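Local coordinates for ParB-C (Sulfolobus sp. NOB8H2, PDB 4RS7), which forms the carboxy-terminal, histone-like domain of an archaeal plasmid ParB, a protein of DNA segregation that binds DNA, at the interface of chains A and B. Numbering follows the deposited sequence. Chains: chain A/B, ParB-C.

Contact 1: the interface of chains A and B. Residues chain A 45, 48-49, 70; chain B 80-83.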
# COMPACT_ATOMS: atom_id res chain seq x y z
N SER A 45 2.59 5.26 5.50
CA SER A 45 1.93 6.37 6.18
C SER A 45 2.94 7.11 7.06
O SER A 45 2.92 8.34 7.13
CB SER A 45 0.76 5.88 7.04
OG SER A 45 -0.28 5.37 6.23
N TRP A 48 5.11 9.41 5.01
CA TRP A 48 4.31 10.59 4.68
C TRP A 48 4.32 11.60 5.83
O TRP A 48 4.70 12.76 5.64
CB TRP A 48 2.87 10.21 4.35
CG TRP A 48 1.98 11.39 4.12
CD1 TRP A 48 1.04 11.89 4.98
CD2 TRP A 48 1.95 12.23 2.96
NE1 TRP A 48 0.42 12.99 4.42
CE2 TRP A 48 0.96 13.22 3.18
CE3 TRP A 48 2.66 12.24 1.76
CZ2 TRP A 48 0.67 14.20 2.24
CZ3 TRP A 48 2.36 13.23 0.82
CH2 TRP A 48 1.38 14.19 1.07
N TYR A 49 3.92 11.16 7.01
CA TYR A 49 3.81 12.06 8.17
C TYR A 49 5.14 12.72 8.53
O TYR A 49 5.16 13.82 9.09
CB TYR A 49 3.26 11.31 9.39
CG TYR A 49 1.79 10.97 9.31
CD1 TYR A 49 1.34 9.68 9.56
CD2 TYR A 49 0.85 11.94 8.99
CE1 TYR A 49 -0.00 9.37 9.49
CE2 TYR A 49 -0.50 11.63 8.92
CZ TYR A 49 -0.92 10.35 9.17
OH TYR A 49 -2.26 10.03 9.11
N PHE A 70 -1.70 13.08 -0.61
CA PHE A 70 -1.22 11.73 -0.32
C PHE A 70 -1.81 10.71 -1.30
O PHE A 70 -1.08 9.92 -1.89
CB PHE A 70 -1.55 11.32 1.12
CG PHE A 70 -1.29 9.86 1.42
CD1 PHE A 70 -0.01 9.42 1.73
CD2 PHE A 70 -2.33 8.94 1.41
CE1 PHE A 70 0.23 8.09 2.01
CE2 PHE A 70 -2.09 7.60 1.69
CZ PHE A 70 -0.81 7.18 1.99
N LEU B 80 -4.39 6.14 4.06
CA LEU B 80 -3.47 6.80 4.96
C LEU B 80 -3.90 6.45 6.38
O LEU B 80 -4.95 6.89 6.84
CB LEU B 80 -3.53 8.32 4.77
CG LEU B 80 -2.66 9.16 5.72
CD1 LEU B 80 -1.18 8.82 5.54
CD2 LEU B 80 -2.89 10.63 5.49
N PHE B 81 -3.12 5.62 7.05
CA PHE B 81 -3.42 5.29 8.44
C PHE B 81 -3.34 6.56 9.27
O PHE B 81 -2.52 7.44 8.98
CB PHE B 81 -2.44 4.24 8.97
CG PHE B 81 -2.67 2.86 8.40
CD1 PHE B 81 -2.50 2.62 7.05
CD2 PHE B 81 -3.04 1.81 9.23
CE1 PHE B 81 -2.71 1.36 6.52
CE2 PHE B 81 -3.24 0.54 8.70
CZ PHE B 81 -3.07 0.32 7.34
N SER B 82 -4.17 6.66 10.30
CA SER B 82 -4.18 7.85 11.14
C SER B 82 -2.91 7.91 11.99
O SER B 82 -2.24 6.90 12.20
CB SER B 82 -5.42 7.87 12.04
OG SER B 82 -5.36 6.85 13.01
N ARG B 83 -2.59 9.10 12.48
CA ARG B 83 -1.41 9.26 13.31
C ARG B 83 -1.47 8.36 14.55
O ARG B 83 -0.46 7.82 14.99
CB ARG B 83 -1.22 10.73 13.70
CG ARG B 83 -0.87 11.62 12.52
CD ARG B 83 -0.89 13.10 12.87
NE ARG B 83 0.11 13.45 13.88
CZ ARG B 83 1.39 13.69 13.60
NH1 ARG B 83 1.83 13.61 12.35
NH2 ARG B 83 2.23 14.00 14.58
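The face of the A:Phe70 ring receives B:Leu80, whose methyl CD1 sits over the ring centre, 3.8 Å from the centroid. B:Leu80 CB reaches the rim of the same ring, 3.5 Å from A:Phe70 CE2, so two parts of the leucine cover the ring. A:Trp48 CE3 lies in plane at the edge of the phenylalanine and A:Phe70 CB caps a face of the indole, so within chain A the two rings brace each other beneath the leucine. Branched leucine suits the place: CD1 also comes 3.8 Å from A:Trp48 CD1, and CG and CD2 turn toward A:Tyr49. With its CG anti to the backbone N (chi1 177°), the side chain reaches away from its own loop into chain A.

The A:Tyr49 ring has B:Phe81 O in plane at its edge and the CG methylene of the poorly ordered B:Arg83 above one face, displaced toward the rim. The phenol donates a short hydrogen bond, OH to B:Phe81 O 2.6 Å, tilted 19° from the carbonyl plane. One residue bridges the two polar links, because B:Phe81 N also donates to A:Ser45 OG at 3.0 Å; the short serine side chain puts an acceptor hydroxyl on helix 24-50 close to the loop, and this bond is bent, 147° at H. A phenylalanine in place of A:Tyr49 would probably keep much of the apolar packing but leave the B:Phe81 carbonyl without this donor and the loop less firmly held.

The patch clasps the loop after the 3-10 helix of one subunit onto helices 24-50 and 63-74 of the other, probably steadying the dimer.

Contact 2: the interface of chains A and B. Residues chain A 41, 44, 70, 74, 77-78; chain B 37, 41.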
# COMPACT_ATOMS: atom_id res chain seq x y z
N TYR A 41 1.90 -1.09 4.88
CA TYR A 41 1.09 0.08 4.56
C TYR A 41 1.20 1.16 5.64
O TYR A 41 1.09 2.36 5.35
CB TYR A 41 -0.35 -0.33 4.26
CG TYR A 41 -0.41 -1.17 3.00
CD1 TYR A 41 -0.23 -2.55 3.05
CD2 TYR A 41 -0.58 -0.58 1.76
CE1 TYR A 41 -0.26 -3.32 1.90
CE2 TYR A 41 -0.61 -1.34 0.59
CZ TYR A 41 -0.45 -2.71 0.68
OH TYR A 41 -0.47 -3.49 -0.46
N ALA A 44 4.48 3.22 5.01
CA ALA A 44 4.25 4.26 4.02
C ALA A 44 3.59 5.48 4.65
O ALA A 44 3.98 6.62 4.37
CB ALA A 44 3.40 3.71 2.88
N PHE A 70 -1.70 13.08 -0.61
CA PHE A 70 -1.22 11.73 -0.32
C PHE A 70 -1.81 10.71 -1.30
O PHE A 70 -1.08 9.92 -1.89
CB PHE A 70 -1.55 11.32 1.12
CG PHE A 70 -1.29 9.86 1.42
CD1 PHE A 70 -0.01 9.42 1.73
CD2 PHE A 70 -2.33 8.94 1.41
CE1 PHE A 70 0.23 8.09 2.01
CE2 PHE A 70 -2.09 7.60 1.69
CZ PHE A 70 -0.81 7.18 1.99
N VAL A 74 0.01 8.14 -4.02
CA VAL A 74 0.16 6.70 -3.81
C VAL A 74 -0.90 5.80 -4.44
O VAL A 74 -0.72 4.59 -4.48
CB VAL A 74 0.29 6.36 -2.30
CG1 VAL A 74 1.41 7.19 -1.67
CG2 VAL A 74 -1.04 6.61 -1.58
N TYR A 77 0.05 2.99 -6.56
CA TYR A 77 0.79 1.93 -5.86
C TYR A 77 -0.12 0.93 -5.16
O TYR A 77 0.35 -0.12 -4.70
CB TYR A 77 1.74 2.55 -4.83
CG TYR A 77 2.76 3.51 -5.40
CD1 TYR A 77 3.16 4.62 -4.67
CD2 TYR A 77 3.33 3.30 -6.65
CE1 TYR A 77 4.10 5.50 -5.17
CE2 TYR A 77 4.27 4.18 -7.16
CZ TYR A 77 4.65 5.28 -6.41
OH TYR A 77 5.58 6.17 -6.90
N PHE A 78 -1.40 1.25 -5.06
CA PHE A 78 -2.38 0.39 -4.39
C PHE A 78 -2.80 -0.74 -5.32
O PHE A 78 -3.93 -0.78 -5.79
CB PHE A 78 -3.61 1.19 -3.97
CG PHE A 78 -3.39 2.12 -2.80
CD1 PHE A 78 -4.27 3.16 -2.56
CD2 PHE A 78 -2.31 1.96 -1.95
CE1 PHE A 78 -4.08 4.02 -1.48
CE2 PHE A 78 -2.11 2.81 -0.88
CZ PHE A 78 -3.00 3.84 -0.64
N MSE B 37 8.12 5.92 -1.88
CA MSE B 37 6.84 5.25 -1.61
C MSE B 37 6.69 4.00 -2.46
O MSE B 37 6.19 2.99 -1.98
CB MSE B 37 5.66 6.20 -1.86
CG MSE B 37 5.53 7.30 -0.84
SE MSE B 37 5.00 6.64 0.93
CE MSE B 37 5.10 8.33 1.89
N TYR B 41 5.73 0.14 -0.91
CA TYR B 41 4.55 -0.62 -1.32
C TYR B 41 4.91 -1.89 -2.08
O TYR B 41 4.17 -2.88 -2.04
CB TYR B 41 3.60 0.24 -2.16
CG TYR B 41 2.87 1.31 -1.36
CD1 TYR B 41 3.12 2.66 -1.57
CD2 TYR B 41 1.91 0.95 -0.41
CE1 TYR B 41 2.44 3.63 -0.84
CE2 TYR B 41 1.24 1.92 0.31
CZ TYR B 41 1.50 3.25 0.09
OH TYR B 41 0.83 4.21 0.81
O HOH W 1 -0.50 3.28 3.23
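B:Tyr41 pushes its ring between side chains of chain A that meet it from opposite faces and around its rim. Over one face, toward the hydroxyl end, stands the methyl of A:Ala44, with CB 3.4 Å from B:Tyr41 CZ; alanine's short side chain lets the phenol come this close to helix 24-50. From the other face A:Phe78 points its edge at the ring, CE2 lying 3.7 Å from B:Tyr41 CE2, planes 88° apart, edge-to-face. A:Tyr77 crosses on that same face at about a right angle, its CB 3.5 Å from B:Tyr41 CD1, and the branched A:Val74 fills the rim beside CE1. A:Phe70 CZ lies 3.6 Å from B:Tyr41 OH, and A:Val74 CG2 covers the phenylalanine face opposite B:Leu80.

Around the two-fold, A:Tyr41 CD2 comes in plane to the edge of the B:Tyr41 ring, 3.4 Å from CE2, and the two side chains cross obliquely. With CG anti to the carbonyl carbon (chi1 -72°), the B:Tyr41 ring is carried between the chain A side chains, and OH lies 2.9 Å from water 1. That water also lies 2.8 Å from A:Tyr41 O, linking phenol to helix backbone, which may help a tyrosine hydroxyl sit among these carbon atoms.

One turn earlier, B:Met37, modelled as selenomethionine, bends at chi2 (-69°) and brings its selenium beside the A:Ala44 methyl, while its CB meets A:Tyr77 CE1. A flexible side chain can follow this uneven surface. The site packs helix 24-49 of chain B roughly antiparallel to helix 24-50 of chain A, with the end of helix 63-74, the 3-10 helix 75-77 and A:Phe78 closing round B:Tyr41, probably as part of the dimer's hydrophobic core.

Contact 1 and contact 2 lie about 10 Å apart, measured between the centres of their C-alpha atoms, and both draw on helices 24-50 and 63-74 of chain A. A:Phe70 belongs to both, so its ring ties the loop-side packing of contact 1 to the tyrosine-centred packing of contact 2. The two-fold symmetry gives each patch a twin with the chains exchanged. Helix 24-50, helix 63-74 and the segment from 75 onward of each subunit therefore meet the other subunit at several points. Such intertwining suggests that the histone-like fold is completed by pairing rather than by two independently finished domains touching.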